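Local coordinates for hypothetical protein YfiH (Bacillus licheniformis, PDB 6DZD) that probably phosphorolyses adenosine, inosine and S-methyl-5'-thioadenosine and also deaminates adenosine, as a zinc-binding enzyme of the YfiH/LACC1 family, at residues Phe7-Pro12 with Phe34-Gly39; Leu15-Trp20 with Pro134-Asp139; Asp79-Asp84 with Thr108-Thr113; Tyr117-Asn122 with Arg142-Ile147. All blocks are in the same frame, centred on the assembly; numbering follows the deposited sequence.

Contact 1: residues Phe7-Pro12 with Phe34-Gly39; sequences FRLDAP and FTTKNG
Two phenylalanines form the buried end of this contact, and two loops running alongside each other nearer solvent form the other. Phe7, its CG anti to the carbonyl carbon (chi1 -64°), brings CE2 to 4.1 Å from Phe34 CB, while the ring of Phe34 leads off from Phe7; large apolar groups suit this interior place. At the loop end, Thr36 OG1 donates to Pro12 O over 2.6 Å, approaching from above the carbonyl plane, and accepts a hydrogen bond from the backbone N of Asn38 at 3.2 Å, making an ST turn. The hydroxyl is thus used both ways, as threonine allows. Pro12, after a cis peptide, rests CB on Asn38 CB at 3.9 Å, and its CG lies over the bare CA of Gly39. On this more exposed side a water joins Pro12 O to Asn38 ND2, which also bonds Ser255 O. Strand 14-17 runs between strands 7-10 and 30-35, antiparallel to both, and with strand 133-139 of the other sheet completes the packing round the two phenylalanines.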
loop_
_atom_site.group_PDB
_atom_site.type_symbol
_atom_site.label_atom_id
_atom_site.label_comp_id
_atom_site.label_asym_id
_atom_site.label_seq_id
_atom_site.Cartn_x
_atom_site.Cartn_y
_atom_site.Cartn_z
ATOM N N PHE A 7 6.911 5.760 -10.397
ATOM C CA PHE A 7 5.563 5.911 -10.911
ATOM C C PHE A 7 5.536 6.886 -12.083
ATOM O O PHE A 7 6.402 7.746 -12.234
ATOM C CB PHE A 7 4.616 6.399 -9.797
ATOM C CG PHE A 7 4.455 5.424 -8.658
ATOM C CD1 PHE A 7 5.309 5.459 -7.565
ATOM C CD2 PHE A 7 3.467 4.454 -8.690
ATOM C CE1 PHE A 7 5.170 4.540 -6.507
ATOM C CE2 PHE A 7 3.329 3.539 -7.642
ATOM C CZ PHE A 7 4.184 3.587 -6.551
ATOM N N ARG A 8 4.511 6.739 -12.912
ATOM C CA ARG A 8 4.225 7.678 -13.986
ATOM C C ARG A 8 2.802 8.179 -13.795
ATOM O O ARG A 8 1.903 7.393 -13.487
ATOM C CB ARG A 8 4.380 7.044 -15.365
ATOM C CG ARG A 8 4.349 8.058 -16.491
ATOM C CD ARG A 8 4.401 7.403 -17.869
ATOM N NE ARG A 8 3.133 6.770 -18.240
ATOM C CZ ARG A 8 2.830 5.499 -17.992
ATOM N NH1 ARG A 8 3.706 4.714 -17.369
ATOM N NH2 ARG A 8 1.651 5.007 -18.367
ATOM N N LEU A 9 2.627 9.495 -13.921
ATOM C CA LEU A 9 1.343 10.169 -13.752
ATOM C C LEU A 9 0.513 10.139 -15.033
ATOM O O LEU A 9 0.855 10.811 -16.009
ATOM C CB LEU A 9 1.569 11.604 -13.290
ATOM C CG LEU A 9 0.350 12.325 -12.704
ATOM C CD1 LEU A 9 -0.425 11.434 -11.756
ATOM C CD2 LEU A 9 0.774 13.612 -11.999
ATOM N N ASP A 10 -0.532 9.305 -15.059
ATOM C CA ASP A 10 -1.603 9.402 -16.064
ATOM C C ASP A 10 -2.672 10.301 -15.446
ATOM O O ASP A 10 -3.627 9.833 -14.826
ATOM C CB ASP A 10 -2.160 8.030 -16.428
ATOM C CG ASP A 10 -1.317 7.314 -17.443
ATOM O OD1 ASP A 10 -0.216 7.830 -17.733
ATOM O OD2 ASP A 10 -1.733 6.238 -17.936
ATOM N N ALA A 11 -2.508 11.611 -15.599
ATOM C CA ALA A 11 -3.370 12.540 -14.887
ATOM C C ALA A 11 -4.835 12.344 -15.289
ATOM O O ALA A 11 -5.127 11.815 -16.366
ATOM C CB ALA A 11 -2.926 13.980 -15.159
ATOM N N PRO A 12 -5.784 12.756 -14.419
ATOM C CA PRO A 12 -5.603 13.099 -13.003
ATOM C C PRO A 12 -5.478 11.918 -12.035
ATOM O O PRO A 12 -4.803 12.006 -11.016
ATOM C CB PRO A 12 -6.879 13.876 -12.679
ATOM C CG PRO A 12 -7.905 13.227 -13.523
ATOM C CD PRO A 12 -7.197 12.893 -14.820
ATOM N N PHE A 34 -1.089 3.299 -8.084
ATOM C CA PHE A 34 -1.547 4.009 -6.890
ATOM C C PHE A 34 -2.417 5.172 -7.350
ATOM O O PHE A 34 -2.030 5.900 -8.265
ATOM C CB PHE A 34 -0.335 4.520 -6.099
ATOM C CG PHE A 34 -0.613 4.911 -4.671
ATOM C CD1 PHE A 34 -0.722 3.946 -3.681
ATOM C CD2 PHE A 34 -0.665 6.251 -4.304
ATOM C CE1 PHE A 34 -0.924 4.297 -2.350
ATOM C CE2 PHE A 34 -0.870 6.627 -2.973
ATOM C CZ PHE A 34 -0.996 5.644 -1.985
ATOM N N THR A 35 -3.585 5.347 -6.753
ATOM C CA THR A 35 -4.412 6.448 -7.229
ATOM C C THR A 35 -4.040 7.754 -6.516
ATOM O O THR A 35 -3.365 7.772 -5.479
ATOM C CB THR A 35 -5.911 6.145 -7.066
ATOM O OG1 THR A 35 -6.215 5.890 -5.692
ATOM C CG2 THR A 35 -6.316 4.938 -7.926
ATOM N N THR A 36 -4.517 8.854 -7.081
ATOM C CA THR A 36 -4.336 10.199 -6.567
ATOM C C THR A 36 -5.665 10.702 -6.023
ATOM O O THR A 36 -6.693 10.040 -6.126
ATOM C CB THR A 36 -3.839 11.157 -7.656
ATOM O OG1 THR A 36 -4.952 11.532 -8.484
ATOM C CG2 THR A 36 -2.759 10.536 -8.522
ATOM N N LYS A 37 -5.611 11.894 -5.432
ATOM C CA LYS A 37 -6.777 12.559 -4.846
ATOM C C LYS A 37 -7.833 12.943 -5.888
ATOM O O LYS A 37 -9.009 13.107 -5.554
ATOM C CB LYS A 37 -6.257 13.832 -4.146
ATOM C CG LYS A 37 -6.972 14.405 -2.931
ATOM C CD LYS A 37 -6.383 15.802 -2.572
ATOM N N ASN A 38 -7.430 13.100 -7.139
ATOM C CA ASN A 38 -8.199 13.845 -8.126
ATOM C C ASN A 38 -9.009 13.019 -9.130
ATOM O O ASN A 38 -8.684 11.870 -9.464
ATOM C CB ASN A 38 -7.249 14.774 -8.861
ATOM C CG ASN A 38 -6.281 15.436 -7.915
ATOM O OD1 ASN A 38 -6.703 16.068 -6.932
ATOM N ND2 ASN A 38 -4.973 15.299 -8.191
ATOM N N GLY A 39 -10.074 13.663 -9.631
ATOM C CA GLY A 39 -10.906 13.142 -10.698
ATOM C C GLY A 39 -12.092 12.304 -10.285
ATOM O O GLY A 39 -12.589 11.520 -11.108
HETATM O O HOH W 1 -3.213 14.695 -10.764
#

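Contact 2: residues Leu15-Trp20 with Pro134-Asp139; sequences LLIEEW and PVYFYD
Asp139 OD1, the best-held polar atom here, stands apart from the apolar contact and holds the chain turn at the end of strand 133-139: it is gripped by two backbone N-H groups, those of Val141 and Arg142, while Asp139 OD2 bonds Ser173 OG; the first of these bonds closes an Asx turn. The hydroxyl of Tyr136 is also satisfied, by Gly33 O, so this buried tyrosine can present its ring to apolar neighbours. Ile17 CD1 stands over the centre of that ring, 3.7 Å from the centroid and 11° off the normal, a CH-pi contact reached with CG1 anti to the carbonyl carbon. The arrangement belongs to the face-to-face packing of two mixed beta sheets: strand 14-17 lies in one and strand 133-139 in the other, whose far side, marked by Phe137, is covered by helix 159-169. Beyond the strand end, Trp20 fits its broad indole into the seam. One face takes Tyr138 CB, 3.6 Å from the centroid of the six-membered ring, and the opposite face takes Ile17 CG2. The tip, Trp20 CH2, meets Tyr136 CB at 3.6 Å. Tyr138, its CG anti to the backbone N (chi1 176°), turns its ring edge to the indole face, with the tyrosine and five-membered ring centroids 5.3 Å apart and the planes inclined at 52°.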
loop_
_atom_site.group_PDB
_atom_site.type_symbol
_atom_site.label_atom_id
_atom_site.label_comp_id
_atom_site.label_asym_id
_atom_site.label_seq_id
_atom_site.Cartn_x
_atom_site.Cartn_y
_atom_site.Cartn_z
ATOM N N LEU A 15 -1.429 6.959 -10.863
ATOM C CA LEU A 15 0.022 6.824 -10.891
ATOM C C LEU A 15 0.348 5.372 -11.208
ATOM O O LEU A 15 -0.105 4.472 -10.496
ATOM C CB LEU A 15 0.639 7.231 -9.553
ATOM C CG LEU A 15 0.736 8.728 -9.300
ATOM C CD1 LEU A 15 0.867 8.993 -7.817
ATOM C CD2 LEU A 15 1.919 9.272 -10.065
ATOM N N LEU A 16 1.161 5.141 -12.240
ATOM C CA LEU A 16 1.407 3.797 -12.751
ATOM C C LEU A 16 2.875 3.422 -12.660
ATOM O O LEU A 16 3.739 4.193 -13.087
ATOM C CB LEU A 16 0.954 3.681 -14.212
ATOM C CG LEU A 16 -0.560 3.728 -14.424
ATOM C CD1 LEU A 16 -0.915 3.750 -15.890
ATOM C CD2 LEU A 16 -1.237 2.531 -13.705
ATOM N N ILE A 17 3.148 2.221 -12.151
ATOM C CA ILE A 17 4.508 1.687 -12.107
ATOM C C ILE A 17 4.909 1.216 -13.507
ATOM O O ILE A 17 4.500 0.142 -13.964
ATOM C CB ILE A 17 4.629 0.563 -11.074
ATOM C CG1 ILE A 17 4.398 1.155 -9.683
ATOM C CG2 ILE A 17 6.005 -0.060 -11.135
ATOM C CD1 ILE A 17 3.923 0.176 -8.617
ATOM N N GLU A 18 5.786 1.982 -14.154
ATOM C CA GLU A 18 6.035 1.789 -15.579
ATOM C C GLU A 18 6.774 0.483 -15.853
ATOM O O GLU A 18 6.309 -0.345 -16.647
ATOM C CB GLU A 18 6.794 2.981 -16.147
ATOM C CG GLU A 18 6.568 3.153 -17.613
ATOM C CD GLU A 18 6.957 4.522 -18.069
ATOM O OE1 GLU A 18 7.365 5.327 -17.207
ATOM O OE2 GLU A 18 6.864 4.797 -19.286
ATOM N N GLU A 19 7.925 0.279 -15.192
ATOM C CA GLU A 19 8.835 -0.815 -15.552
ATOM C C GLU A 19 8.165 -2.183 -15.471
ATOM O O GLU A 19 8.573 -3.111 -16.177
ATOM C CB GLU A 19 10.074 -0.790 -14.650
ATOM N N TRP A 20 7.134 -2.325 -14.637
ATOM C CA TRP A 20 6.503 -3.625 -14.450
ATOM C C TRP A 20 5.554 -3.972 -15.601
ATOM O O TRP A 20 5.443 -5.153 -15.977
ATOM C CB TRP A 20 5.778 -3.650 -13.101
ATOM C CG TRP A 20 6.722 -3.693 -11.931
ATOM C CD1 TRP A 20 8.078 -3.509 -11.963
ATOM C CD2 TRP A 20 6.388 -3.956 -10.558
ATOM N NE1 TRP A 20 8.606 -3.628 -10.700
ATOM C CE2 TRP A 20 7.592 -3.905 -9.817
ATOM C CE3 TRP A 20 5.191 -4.227 -9.882
ATOM C CZ2 TRP A 20 7.626 -4.119 -8.431
ATOM C CZ3 TRP A 20 5.235 -4.435 -8.526
ATOM C CH2 TRP A 20 6.438 -4.381 -7.811
ATOM N N PRO A 134 2.475 1.822 1.458
ATOM C CA PRO A 134 2.121 0.779 0.501
ATOM C C PRO A 134 3.346 0.055 -0.035
ATOM O O PRO A 134 4.316 0.688 -0.469
ATOM C CB PRO A 134 1.430 1.565 -0.616
ATOM C CG PRO A 134 1.738 2.998 -0.361
ATOM C CD PRO A 134 2.652 3.113 0.783
ATOM N N VAL A 135 3.327 -1.270 -0.030
ATOM C CA VAL A 135 4.427 -2.053 -0.580
ATOM C C VAL A 135 3.918 -2.899 -1.743
ATOM O O VAL A 135 2.815 -3.454 -1.694
ATOM C CB VAL A 135 5.095 -2.927 0.494
ATOM C CG1 VAL A 135 6.402 -3.473 -0.040
ATOM C CG2 VAL A 135 5.345 -2.098 1.758
ATOM N N TYR A 136 4.713 -2.978 -2.802
ATOM C CA TYR A 136 4.400 -3.812 -3.949
ATOM C C TYR A 136 5.432 -4.927 -4.061
ATOM O O TYR A 136 6.593 -4.763 -3.692
ATOM C CB TYR A 136 4.371 -2.998 -5.244
ATOM C CG TYR A 136 3.399 -1.842 -5.270
ATOM C CD1 TYR A 136 3.657 -0.676 -4.564
ATOM C CD2 TYR A 136 2.232 -1.899 -6.025
ATOM C CE1 TYR A 136 2.773 0.409 -4.594
ATOM C CE2 TYR A 136 1.345 -0.823 -6.064
ATOM C CZ TYR A 136 1.628 0.333 -5.342
ATOM O OH TYR A 136 0.787 1.416 -5.356
ATOM N N PHE A 137 4.999 -6.069 -4.567
ATOM C CA PHE A 137 5.867 -7.230 -4.663
ATOM C C PHE A 137 5.643 -7.875 -6.013
ATOM O O PHE A 137 4.500 -8.148 -6.384
ATOM C CB PHE A 137 5.574 -8.255 -3.565
ATOM C CG PHE A 137 5.717 -7.730 -2.171
ATOM C CD1 PHE A 137 4.688 -7.000 -1.581
ATOM C CD2 PHE A 137 6.860 -8.003 -1.435
ATOM C CE1 PHE A 137 4.812 -6.537 -0.285
ATOM C CE2 PHE A 137 7.002 -7.563 -0.151
ATOM C CZ PHE A 137 5.983 -6.828 0.435
ATOM N N TYR A 138 6.724 -8.180 -6.715
ATOM C CA TYR A 138 6.601 -8.826 -8.009
ATOM C C TYR A 138 7.742 -9.807 -8.196
ATOM O O TYR A 138 8.912 -9.429 -8.074
ATOM C CB TYR A 138 6.587 -7.785 -9.125
ATOM C CG TYR A 138 6.550 -8.389 -10.494
ATOM C CD1 TYR A 138 5.830 -9.560 -10.754
ATOM C CD2 TYR A 138 7.232 -7.791 -11.540
ATOM C CE1 TYR A 138 5.803 -10.104 -12.022
ATOM C CE2 TYR A 138 7.209 -8.334 -12.808
ATOM C CZ TYR A 138 6.497 -9.477 -13.042
ATOM O OH TYR A 138 6.484 -9.979 -14.304
ATOM N N ASP A 139 7.397 -11.067 -8.466
ATOM C CA ASP A 139 8.366 -12.090 -8.850
ATOM C C ASP A 139 8.149 -12.458 -10.313
ATOM O O ASP A 139 7.210 -13.199 -10.634
ATOM C CB ASP A 139 8.233 -13.325 -7.956
ATOM C CG ASP A 139 9.294 -14.383 -8.241
ATOM O OD1 ASP A 139 9.916 -14.364 -9.321
ATOM O OD2 ASP A 139 9.496 -15.255 -7.373
#

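Contact 3: residues Asp79-Asp84 with Thr108-Thr113; sequences DWVFAD and TALKAT
The carboxylate of Asp84 is the flat group that works across this contact: OD2 uses its anti lone pair, on the side away from OD1, to accept Ala112 N at 2.7 Å. Its other oxygen, OD1, bonds the hydroxyl of Tyr106. The ring of Phe82 leads away from the loop and meets Arg66 in a cation-pi contact. Asp84 CG is anti to the backbone N (chi1 159°), which carries the acid out alongside the loop at the point where Ala112 takes up left-handed backbone angles. Lys111 NZ stays 6.8 Å from Asp84 OD2, too far for a salt bridge, though its charge may modestly favour the ionised acid. The backbones do the rest. Leu110 N meets Phe82 O in the carbonyl plane, on a lone pair, at 2.8 Å and nearly straight (173°). Asp84 N reaches Leu110 O at 2.7 Å, and Thr113 N reaches Asp84 O at 2.9 Å, both from above the carbonyl plane. Small Ala109 lets its CB lie close to the Ala83-Asp84 peptide, and Leu110 CD1 covers Val81 CG1 at 3.5 Å. Leu110 bonds on both sides of Ala83, a single beta bridge of parallel type, by which the loop before strand 115-118 is fastened alongside the outermost strand of its sheet, 80-82, and the residues next in the chain.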
loop_
_atom_site.group_PDB
_atom_site.type_symbol
_atom_site.label_atom_id
_atom_site.label_comp_id
_atom_site.label_asym_id
_atom_site.label_seq_id
_atom_site.Cartn_x
_atom_site.Cartn_y
_atom_site.Cartn_z
ATOM N N ASP A 79 -13.689 -8.389 -10.871
ATOM C CA ASP A 79 -12.453 -9.142 -10.723
ATOM C C ASP A 79 -11.478 -8.464 -9.755
ATOM O O ASP A 79 -10.275 -8.761 -9.777
ATOM C CB ASP A 79 -11.799 -9.357 -12.087
ATOM C CG ASP A 79 -12.745 -9.989 -13.097
ATOM O OD1 ASP A 79 -13.447 -10.970 -12.751
ATOM O OD2 ASP A 79 -12.784 -9.486 -14.246
ATOM N N TRP A 80 -11.974 -7.569 -8.904
ATOM C CA TRP A 80 -11.162 -6.914 -7.896
ATOM C C TRP A 80 -11.424 -7.522 -6.514
ATOM O O TRP A 80 -12.502 -8.062 -6.240
ATOM C CB TRP A 80 -11.444 -5.410 -7.871
ATOM C CG TRP A 80 -10.936 -4.688 -9.060
ATOM C CD1 TRP A 80 -11.295 -4.899 -10.363
ATOM C CD2 TRP A 80 -9.966 -3.632 -9.074
ATOM N NE1 TRP A 80 -10.605 -4.044 -11.184
ATOM C CE2 TRP A 80 -9.782 -3.255 -10.419
ATOM C CE3 TRP A 80 -9.236 -2.970 -8.083
ATOM C CZ2 TRP A 80 -8.894 -2.244 -10.800
ATOM C CZ3 TRP A 80 -8.354 -1.959 -8.464
ATOM C CH2 TRP A 80 -8.198 -1.606 -9.814
ATOM N N VAL A 81 -10.416 -7.430 -5.638
ATOM C CA VAL A 81 -10.500 -7.966 -4.284
ATOM C C VAL A 81 -9.971 -6.936 -3.294
ATOM O O VAL A 81 -8.849 -6.439 -3.449
ATOM C CB VAL A 81 -9.717 -9.284 -4.137
ATOM C CG1 VAL A 81 -9.841 -9.780 -2.732
ATOM C CG2 VAL A 81 -10.220 -10.316 -5.142
ATOM N N PHE A 82 -10.760 -6.666 -2.248
ATOM C CA PHE A 82 -10.475 -5.647 -1.247
ATOM C C PHE A 82 -10.375 -6.285 0.134
ATOM O O PHE A 82 -10.832 -7.410 0.353
ATOM C CB PHE A 82 -11.564 -4.544 -1.271
ATOM C CG PHE A 82 -11.446 -3.600 -2.443
ATOM C CD1 PHE A 82 -11.675 -4.049 -3.742
ATOM C CD2 PHE A 82 -11.110 -2.278 -2.257
ATOM C CE1 PHE A 82 -11.555 -3.188 -4.830
ATOM C CE2 PHE A 82 -10.999 -1.416 -3.342
ATOM C CZ PHE A 82 -11.225 -1.870 -4.624
ATOM N N ALA A 83 -9.767 -5.557 1.074
ATOM C CA ALA A 83 -9.509 -6.074 2.414
ATOM C C ALA A 83 -10.137 -5.190 3.478
ATOM O O ALA A 83 -10.207 -3.964 3.336
ATOM C CB ALA A 83 -8.017 -6.188 2.714
ATOM N N ASP A 84 -10.630 -5.843 4.525
ATOM C CA ASP A 84 -11.015 -5.191 5.770
ATOM C C ASP A 84 -9.723 -4.978 6.541
ATOM O O ASP A 84 -9.240 -5.880 7.226
ATOM C CB ASP A 84 -12.011 -6.066 6.526
ATOM C CG ASP A 84 -12.070 -5.753 8.002
ATOM O OD1 ASP A 84 -12.463 -4.617 8.355
ATOM O OD2 ASP A 84 -11.715 -6.649 8.796
ATOM N N THR A 108 -18.070 -7.915 2.362
ATOM C CA THR A 108 -17.355 -9.059 1.804
ATOM C C THR A 108 -15.859 -8.823 1.613
ATOM O O THR A 108 -15.184 -9.693 1.060
ATOM C CB THR A 108 -17.969 -9.458 0.465
ATOM O OG1 THR A 108 -18.053 -8.299 -0.380
ATOM C CG2 THR A 108 -19.348 -10.076 0.672
ATOM N N ALA A 109 -15.333 -7.666 2.028
ATOM C CA ALA A 109 -13.894 -7.438 2.004
ATOM C C ALA A 109 -13.206 -8.462 2.895
ATOM O O ALA A 109 -13.781 -8.926 3.883
ATOM C CB ALA A 109 -13.572 -6.017 2.471
ATOM N N LEU A 110 -11.980 -8.842 2.527
ATOM C CA LEU A 110 -11.273 -9.895 3.260
ATOM C C LEU A 110 -11.029 -9.493 4.725
ATOM O O LEU A 110 -10.343 -8.502 5.004
ATOM C CB LEU A 110 -9.968 -10.224 2.534
ATOM C CG LEU A 110 -10.243 -11.010 1.236
ATOM C CD1 LEU A 110 -9.000 -11.206 0.376
ATOM C CD2 LEU A 110 -10.862 -12.351 1.533
ATOM N N LYS A 111 -11.587 -10.280 5.658
ATOM C CA LYS A 111 -11.672 -9.861 7.058
ATOM C C LYS A 111 -10.297 -9.778 7.714
ATOM O O LYS A 111 -9.519 -10.739 7.676
ATOM C CB LYS A 111 -12.556 -10.829 7.842
ATOM C CG LYS A 111 -12.959 -10.318 9.219
ATOM C CD LYS A 111 -13.229 -11.417 10.252
ATOM C CE LYS A 111 -13.902 -10.788 11.486
ATOM N NZ LYS A 111 -14.028 -11.656 12.707
ATOM N N ALA A 112 -10.028 -8.651 8.382
ATOM C CA ALA A 112 -8.797 -8.468 9.162
ATOM C C ALA A 112 -7.546 -8.756 8.333
ATOM O O ALA A 112 -6.632 -9.455 8.768
ATOM C CB ALA A 112 -8.816 -9.340 10.414
ATOM N N THR A 113 -7.506 -8.229 7.116
ATOM C CA THR A 113 -6.432 -8.548 6.185
ATOM C C THR A 113 -5.728 -7.279 5.720
ATOM O O THR A 113 -6.369 -6.251 5.465
ATOM C CB THR A 113 -6.978 -9.351 5.012
ATOM O OG1 THR A 113 -7.427 -10.623 5.501
ATOM C CG2 THR A 113 -5.922 -9.571 3.978
#

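Contact 4: residues Tyr117-Asn122 with Arg142-Ile147; sequences YTDRPN and RSLVGI
Tyr117 holds CG in the crowded position between its backbone N and carbonyl carbon (chi1 81°), and Leu144 sets CG anti to its carbonyl carbon (chi1 -72°), so that the two side chains lie side by side. Leu144 CD2 comes to the ring edge at Tyr117 CD1, 4.1 Å away, and to Asp119 CB at 3.6 Å. Opposite Tyr117 sits Gly146, a non-hydrogen-bonded antiparallel pair; without a side chain, glycine lets Tyr117 CB approach its CA to 3.7 Å. Thr118 and Val145 form the hydrogen-bonded pair, with Thr118 N to Val145 O at 3.0 Å and Val145 N to Thr118 O at 3.2 Å, both nearly along the C=O axes. Their methyl groups, suited to a strand core, meet on the other face, while Thr118 OG1 bonds Val94 O. Ser143 and Leu144 both face Asp139 in a G1 bulge. Strand 144-150 lies between strands 115-118 and 133-139; Trp167 of helix 159-169 meets the Tyr117 ring edge-to-face, and strand 270-276 packs on Val145.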
loop_
_atom_site.group_PDB
_atom_site.type_symbol
_atom_site.label_atom_id
_atom_site.label_comp_id
_atom_site.label_asym_id
_atom_site.label_seq_id
_atom_site.Cartn_x
_atom_site.Cartn_y
_atom_site.Cartn_z
ATOM N N TYR A 117 -1.759 -11.299 -2.152
ATOM C CA TYR A 117 -0.944 -11.691 -3.288
ATOM C C TYR A 117 -1.648 -12.799 -4.044
ATOM O O TYR A 117 -2.490 -13.503 -3.489
ATOM C CB TYR A 117 0.447 -12.116 -2.849
ATOM C CG TYR A 117 0.578 -13.524 -2.334
ATOM C CD1 TYR A 117 0.876 -14.569 -3.199
ATOM C CD2 TYR A 117 0.463 -13.804 -0.972
ATOM C CE1 TYR A 117 1.036 -15.862 -2.735
ATOM C CE2 TYR A 117 0.624 -15.098 -0.494
ATOM C CZ TYR A 117 0.910 -16.125 -1.389
ATOM O OH TYR A 117 1.063 -17.417 -0.953
ATOM N N THR A 118 -1.273 -12.966 -5.313
ATOM C CA THR A 118 -1.933 -13.961 -6.148
ATOM C C THR A 118 -1.005 -14.358 -7.287
ATOM O O THR A 118 -0.034 -13.660 -7.587
ATOM C CB THR A 118 -3.264 -13.428 -6.703
ATOM O OG1 THR A 118 -4.052 -14.511 -7.215
ATOM C CG2 THR A 118 -3.021 -12.417 -7.832
ATOM N N ASP A 119 -1.292 -15.518 -7.892
ATOM C CA ASP A 119 -0.639 -15.932 -9.133
ATOM C C ASP A 119 -1.628 -16.086 -10.289
ATOM O O ASP A 119 -1.233 -16.545 -11.366
ATOM C CB ASP A 119 0.182 -17.222 -8.963
ATOM C CG ASP A 119 -0.631 -18.408 -8.447
ATOM O OD1 ASP A 119 -1.879 -18.378 -8.492
ATOM O OD2 ASP A 119 0.003 -19.394 -7.995
ATOM N N ARG A 120 -2.923 -15.725 -10.090
ATOM C CA ARG A 120 -3.985 -15.906 -11.066
ATOM C C ARG A 120 -4.091 -14.687 -11.984
ATOM O O ARG A 120 -3.856 -13.550 -11.556
ATOM C CB ARG A 120 -5.322 -16.129 -10.354
ATOM C CG ARG A 120 -5.203 -16.948 -9.112
ATOM C CD ARG A 120 -5.037 -18.436 -9.439
ATOM N NE ARG A 120 -5.863 -19.281 -8.569
ATOM C CZ ARG A 120 -7.074 -19.723 -8.904
ATOM N NH1 ARG A 120 -7.567 -19.414 -10.101
ATOM N NH2 ARG A 120 -7.779 -20.474 -8.061
ATOM N N PRO A 121 -4.478 -14.890 -13.238
ATOM C CA PRO A 121 -4.583 -13.763 -14.173
ATOM C C PRO A 121 -5.872 -12.972 -14.017
ATOM O O PRO A 121 -6.900 -13.490 -13.580
ATOM C CB PRO A 121 -4.549 -14.452 -15.543
ATOM C CG PRO A 121 -5.262 -15.758 -15.292
ATOM C CD PRO A 121 -4.829 -16.172 -13.884
ATOM N N ASN A 122 -5.794 -11.693 -14.403
ATOM C CA ASN A 122 -6.950 -10.784 -14.447
ATOM C C ASN A 122 -7.633 -10.702 -13.084
ATOM O O ASN A 122 -8.861 -10.625 -12.970
ATOM C CB ASN A 122 -7.924 -11.201 -15.550
ATOM C CG ASN A 122 -7.223 -11.383 -16.890
ATOM O OD1 ASN A 122 -6.706 -10.421 -17.458
ATOM N ND2 ASN A 122 -7.181 -12.615 -17.392
ATOM N N ARG A 142 8.306 -16.559 -10.813
ATOM C CA ARG A 142 7.128 -17.297 -10.351
ATOM C C ARG A 142 5.813 -16.663 -10.803
ATOM O O ARG A 142 4.756 -17.299 -10.661
ATOM C CB ARG A 142 7.120 -17.407 -8.815
ATOM C CG ARG A 142 8.283 -18.178 -8.176
ATOM C CD ARG A 142 8.144 -19.679 -8.317
ATOM N NE ARG A 142 8.622 -20.136 -9.618
ATOM C CZ ARG A 142 7.874 -20.812 -10.484
ATOM N NH1 ARG A 142 6.621 -21.103 -10.163
ATOM N NH2 ARG A 142 8.366 -21.187 -11.671
ATOM N N SER A 143 5.869 -15.439 -11.345
ATOM C CA SER A 143 4.697 -14.674 -11.784
ATOM C C SER A 143 3.726 -14.451 -10.628
ATOM O O SER A 143 2.540 -14.806 -10.689
ATOM C CB SER A 143 4.005 -15.338 -12.970
ATOM O OG SER A 143 4.742 -15.024 -14.131
ATOM N N LEU A 144 4.264 -13.842 -9.573
ATOM C CA LEU A 144 3.515 -13.479 -8.388
ATOM C C LEU A 144 3.474 -11.966 -8.269
ATOM O O LEU A 144 4.488 -11.282 -8.463
ATOM C CB LEU A 144 4.143 -14.058 -7.124
ATOM C CG LEU A 144 4.029 -15.564 -6.892
ATOM C CD1 LEU A 144 4.967 -15.975 -5.749
ATOM C CD2 LEU A 144 2.591 -15.971 -6.600
ATOM N N VAL A 145 2.304 -11.453 -7.932
ATOM C CA VAL A 145 2.135 -10.046 -7.624
ATOM C C VAL A 145 1.533 -9.966 -6.226
ATOM O O VAL A 145 0.740 -10.827 -5.823
ATOM C CB VAL A 145 1.256 -9.323 -8.678
ATOM C CG1 VAL A 145 1.953 -9.278 -10.011
ATOM C CG2 VAL A 145 -0.104 -9.997 -8.831
ATOM N N GLY A 146 1.940 -8.953 -5.471
ATOM C CA GLY A 146 1.425 -8.794 -4.126
ATOM C C GLY A 146 1.426 -7.346 -3.696
ATOM O O GLY A 146 2.149 -6.513 -4.247
ATOM N N ILE A 147 0.591 -7.049 -2.701
ATOM C CA ILE A 147 0.579 -5.728 -2.083
ATOM C C ILE A 147 0.325 -5.881 -0.593
ATOM O O ILE A 147 -0.431 -6.755 -0.156
ATOM C CB ILE A 147 -0.474 -4.768 -2.701
ATOM C CG1 ILE A 147 -1.878 -5.388 -2.671
ATOM C CG2 ILE A 147 -0.061 -4.316 -4.138
ATOM C CD1 ILE A 147 -2.950 -4.443 -3.158
#

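Contacts 1 and 2 meet at strand 14-17: contact 1 brings together the two strands that flank it in one sheet, and contact 2 sets that strand against the second sheet. Contact 4 continues in that second sheet, where strand 133-139 pairs with strand 144-150. Contact 3 lies at the opposite edge of the first sheet from strand 7-10 and only brushes contact 4, through Asp79 and Asn122. Contacts 2 and 4 are buried; 1 and 3 are partly so. Chemistry follows place: ring and CH-pi packing between the sheets in contact 2, regular strand pairing in contact 4, and, toward the surface, backbone and side-chain hydrogen bonds that fasten loops in contacts 1 and 3.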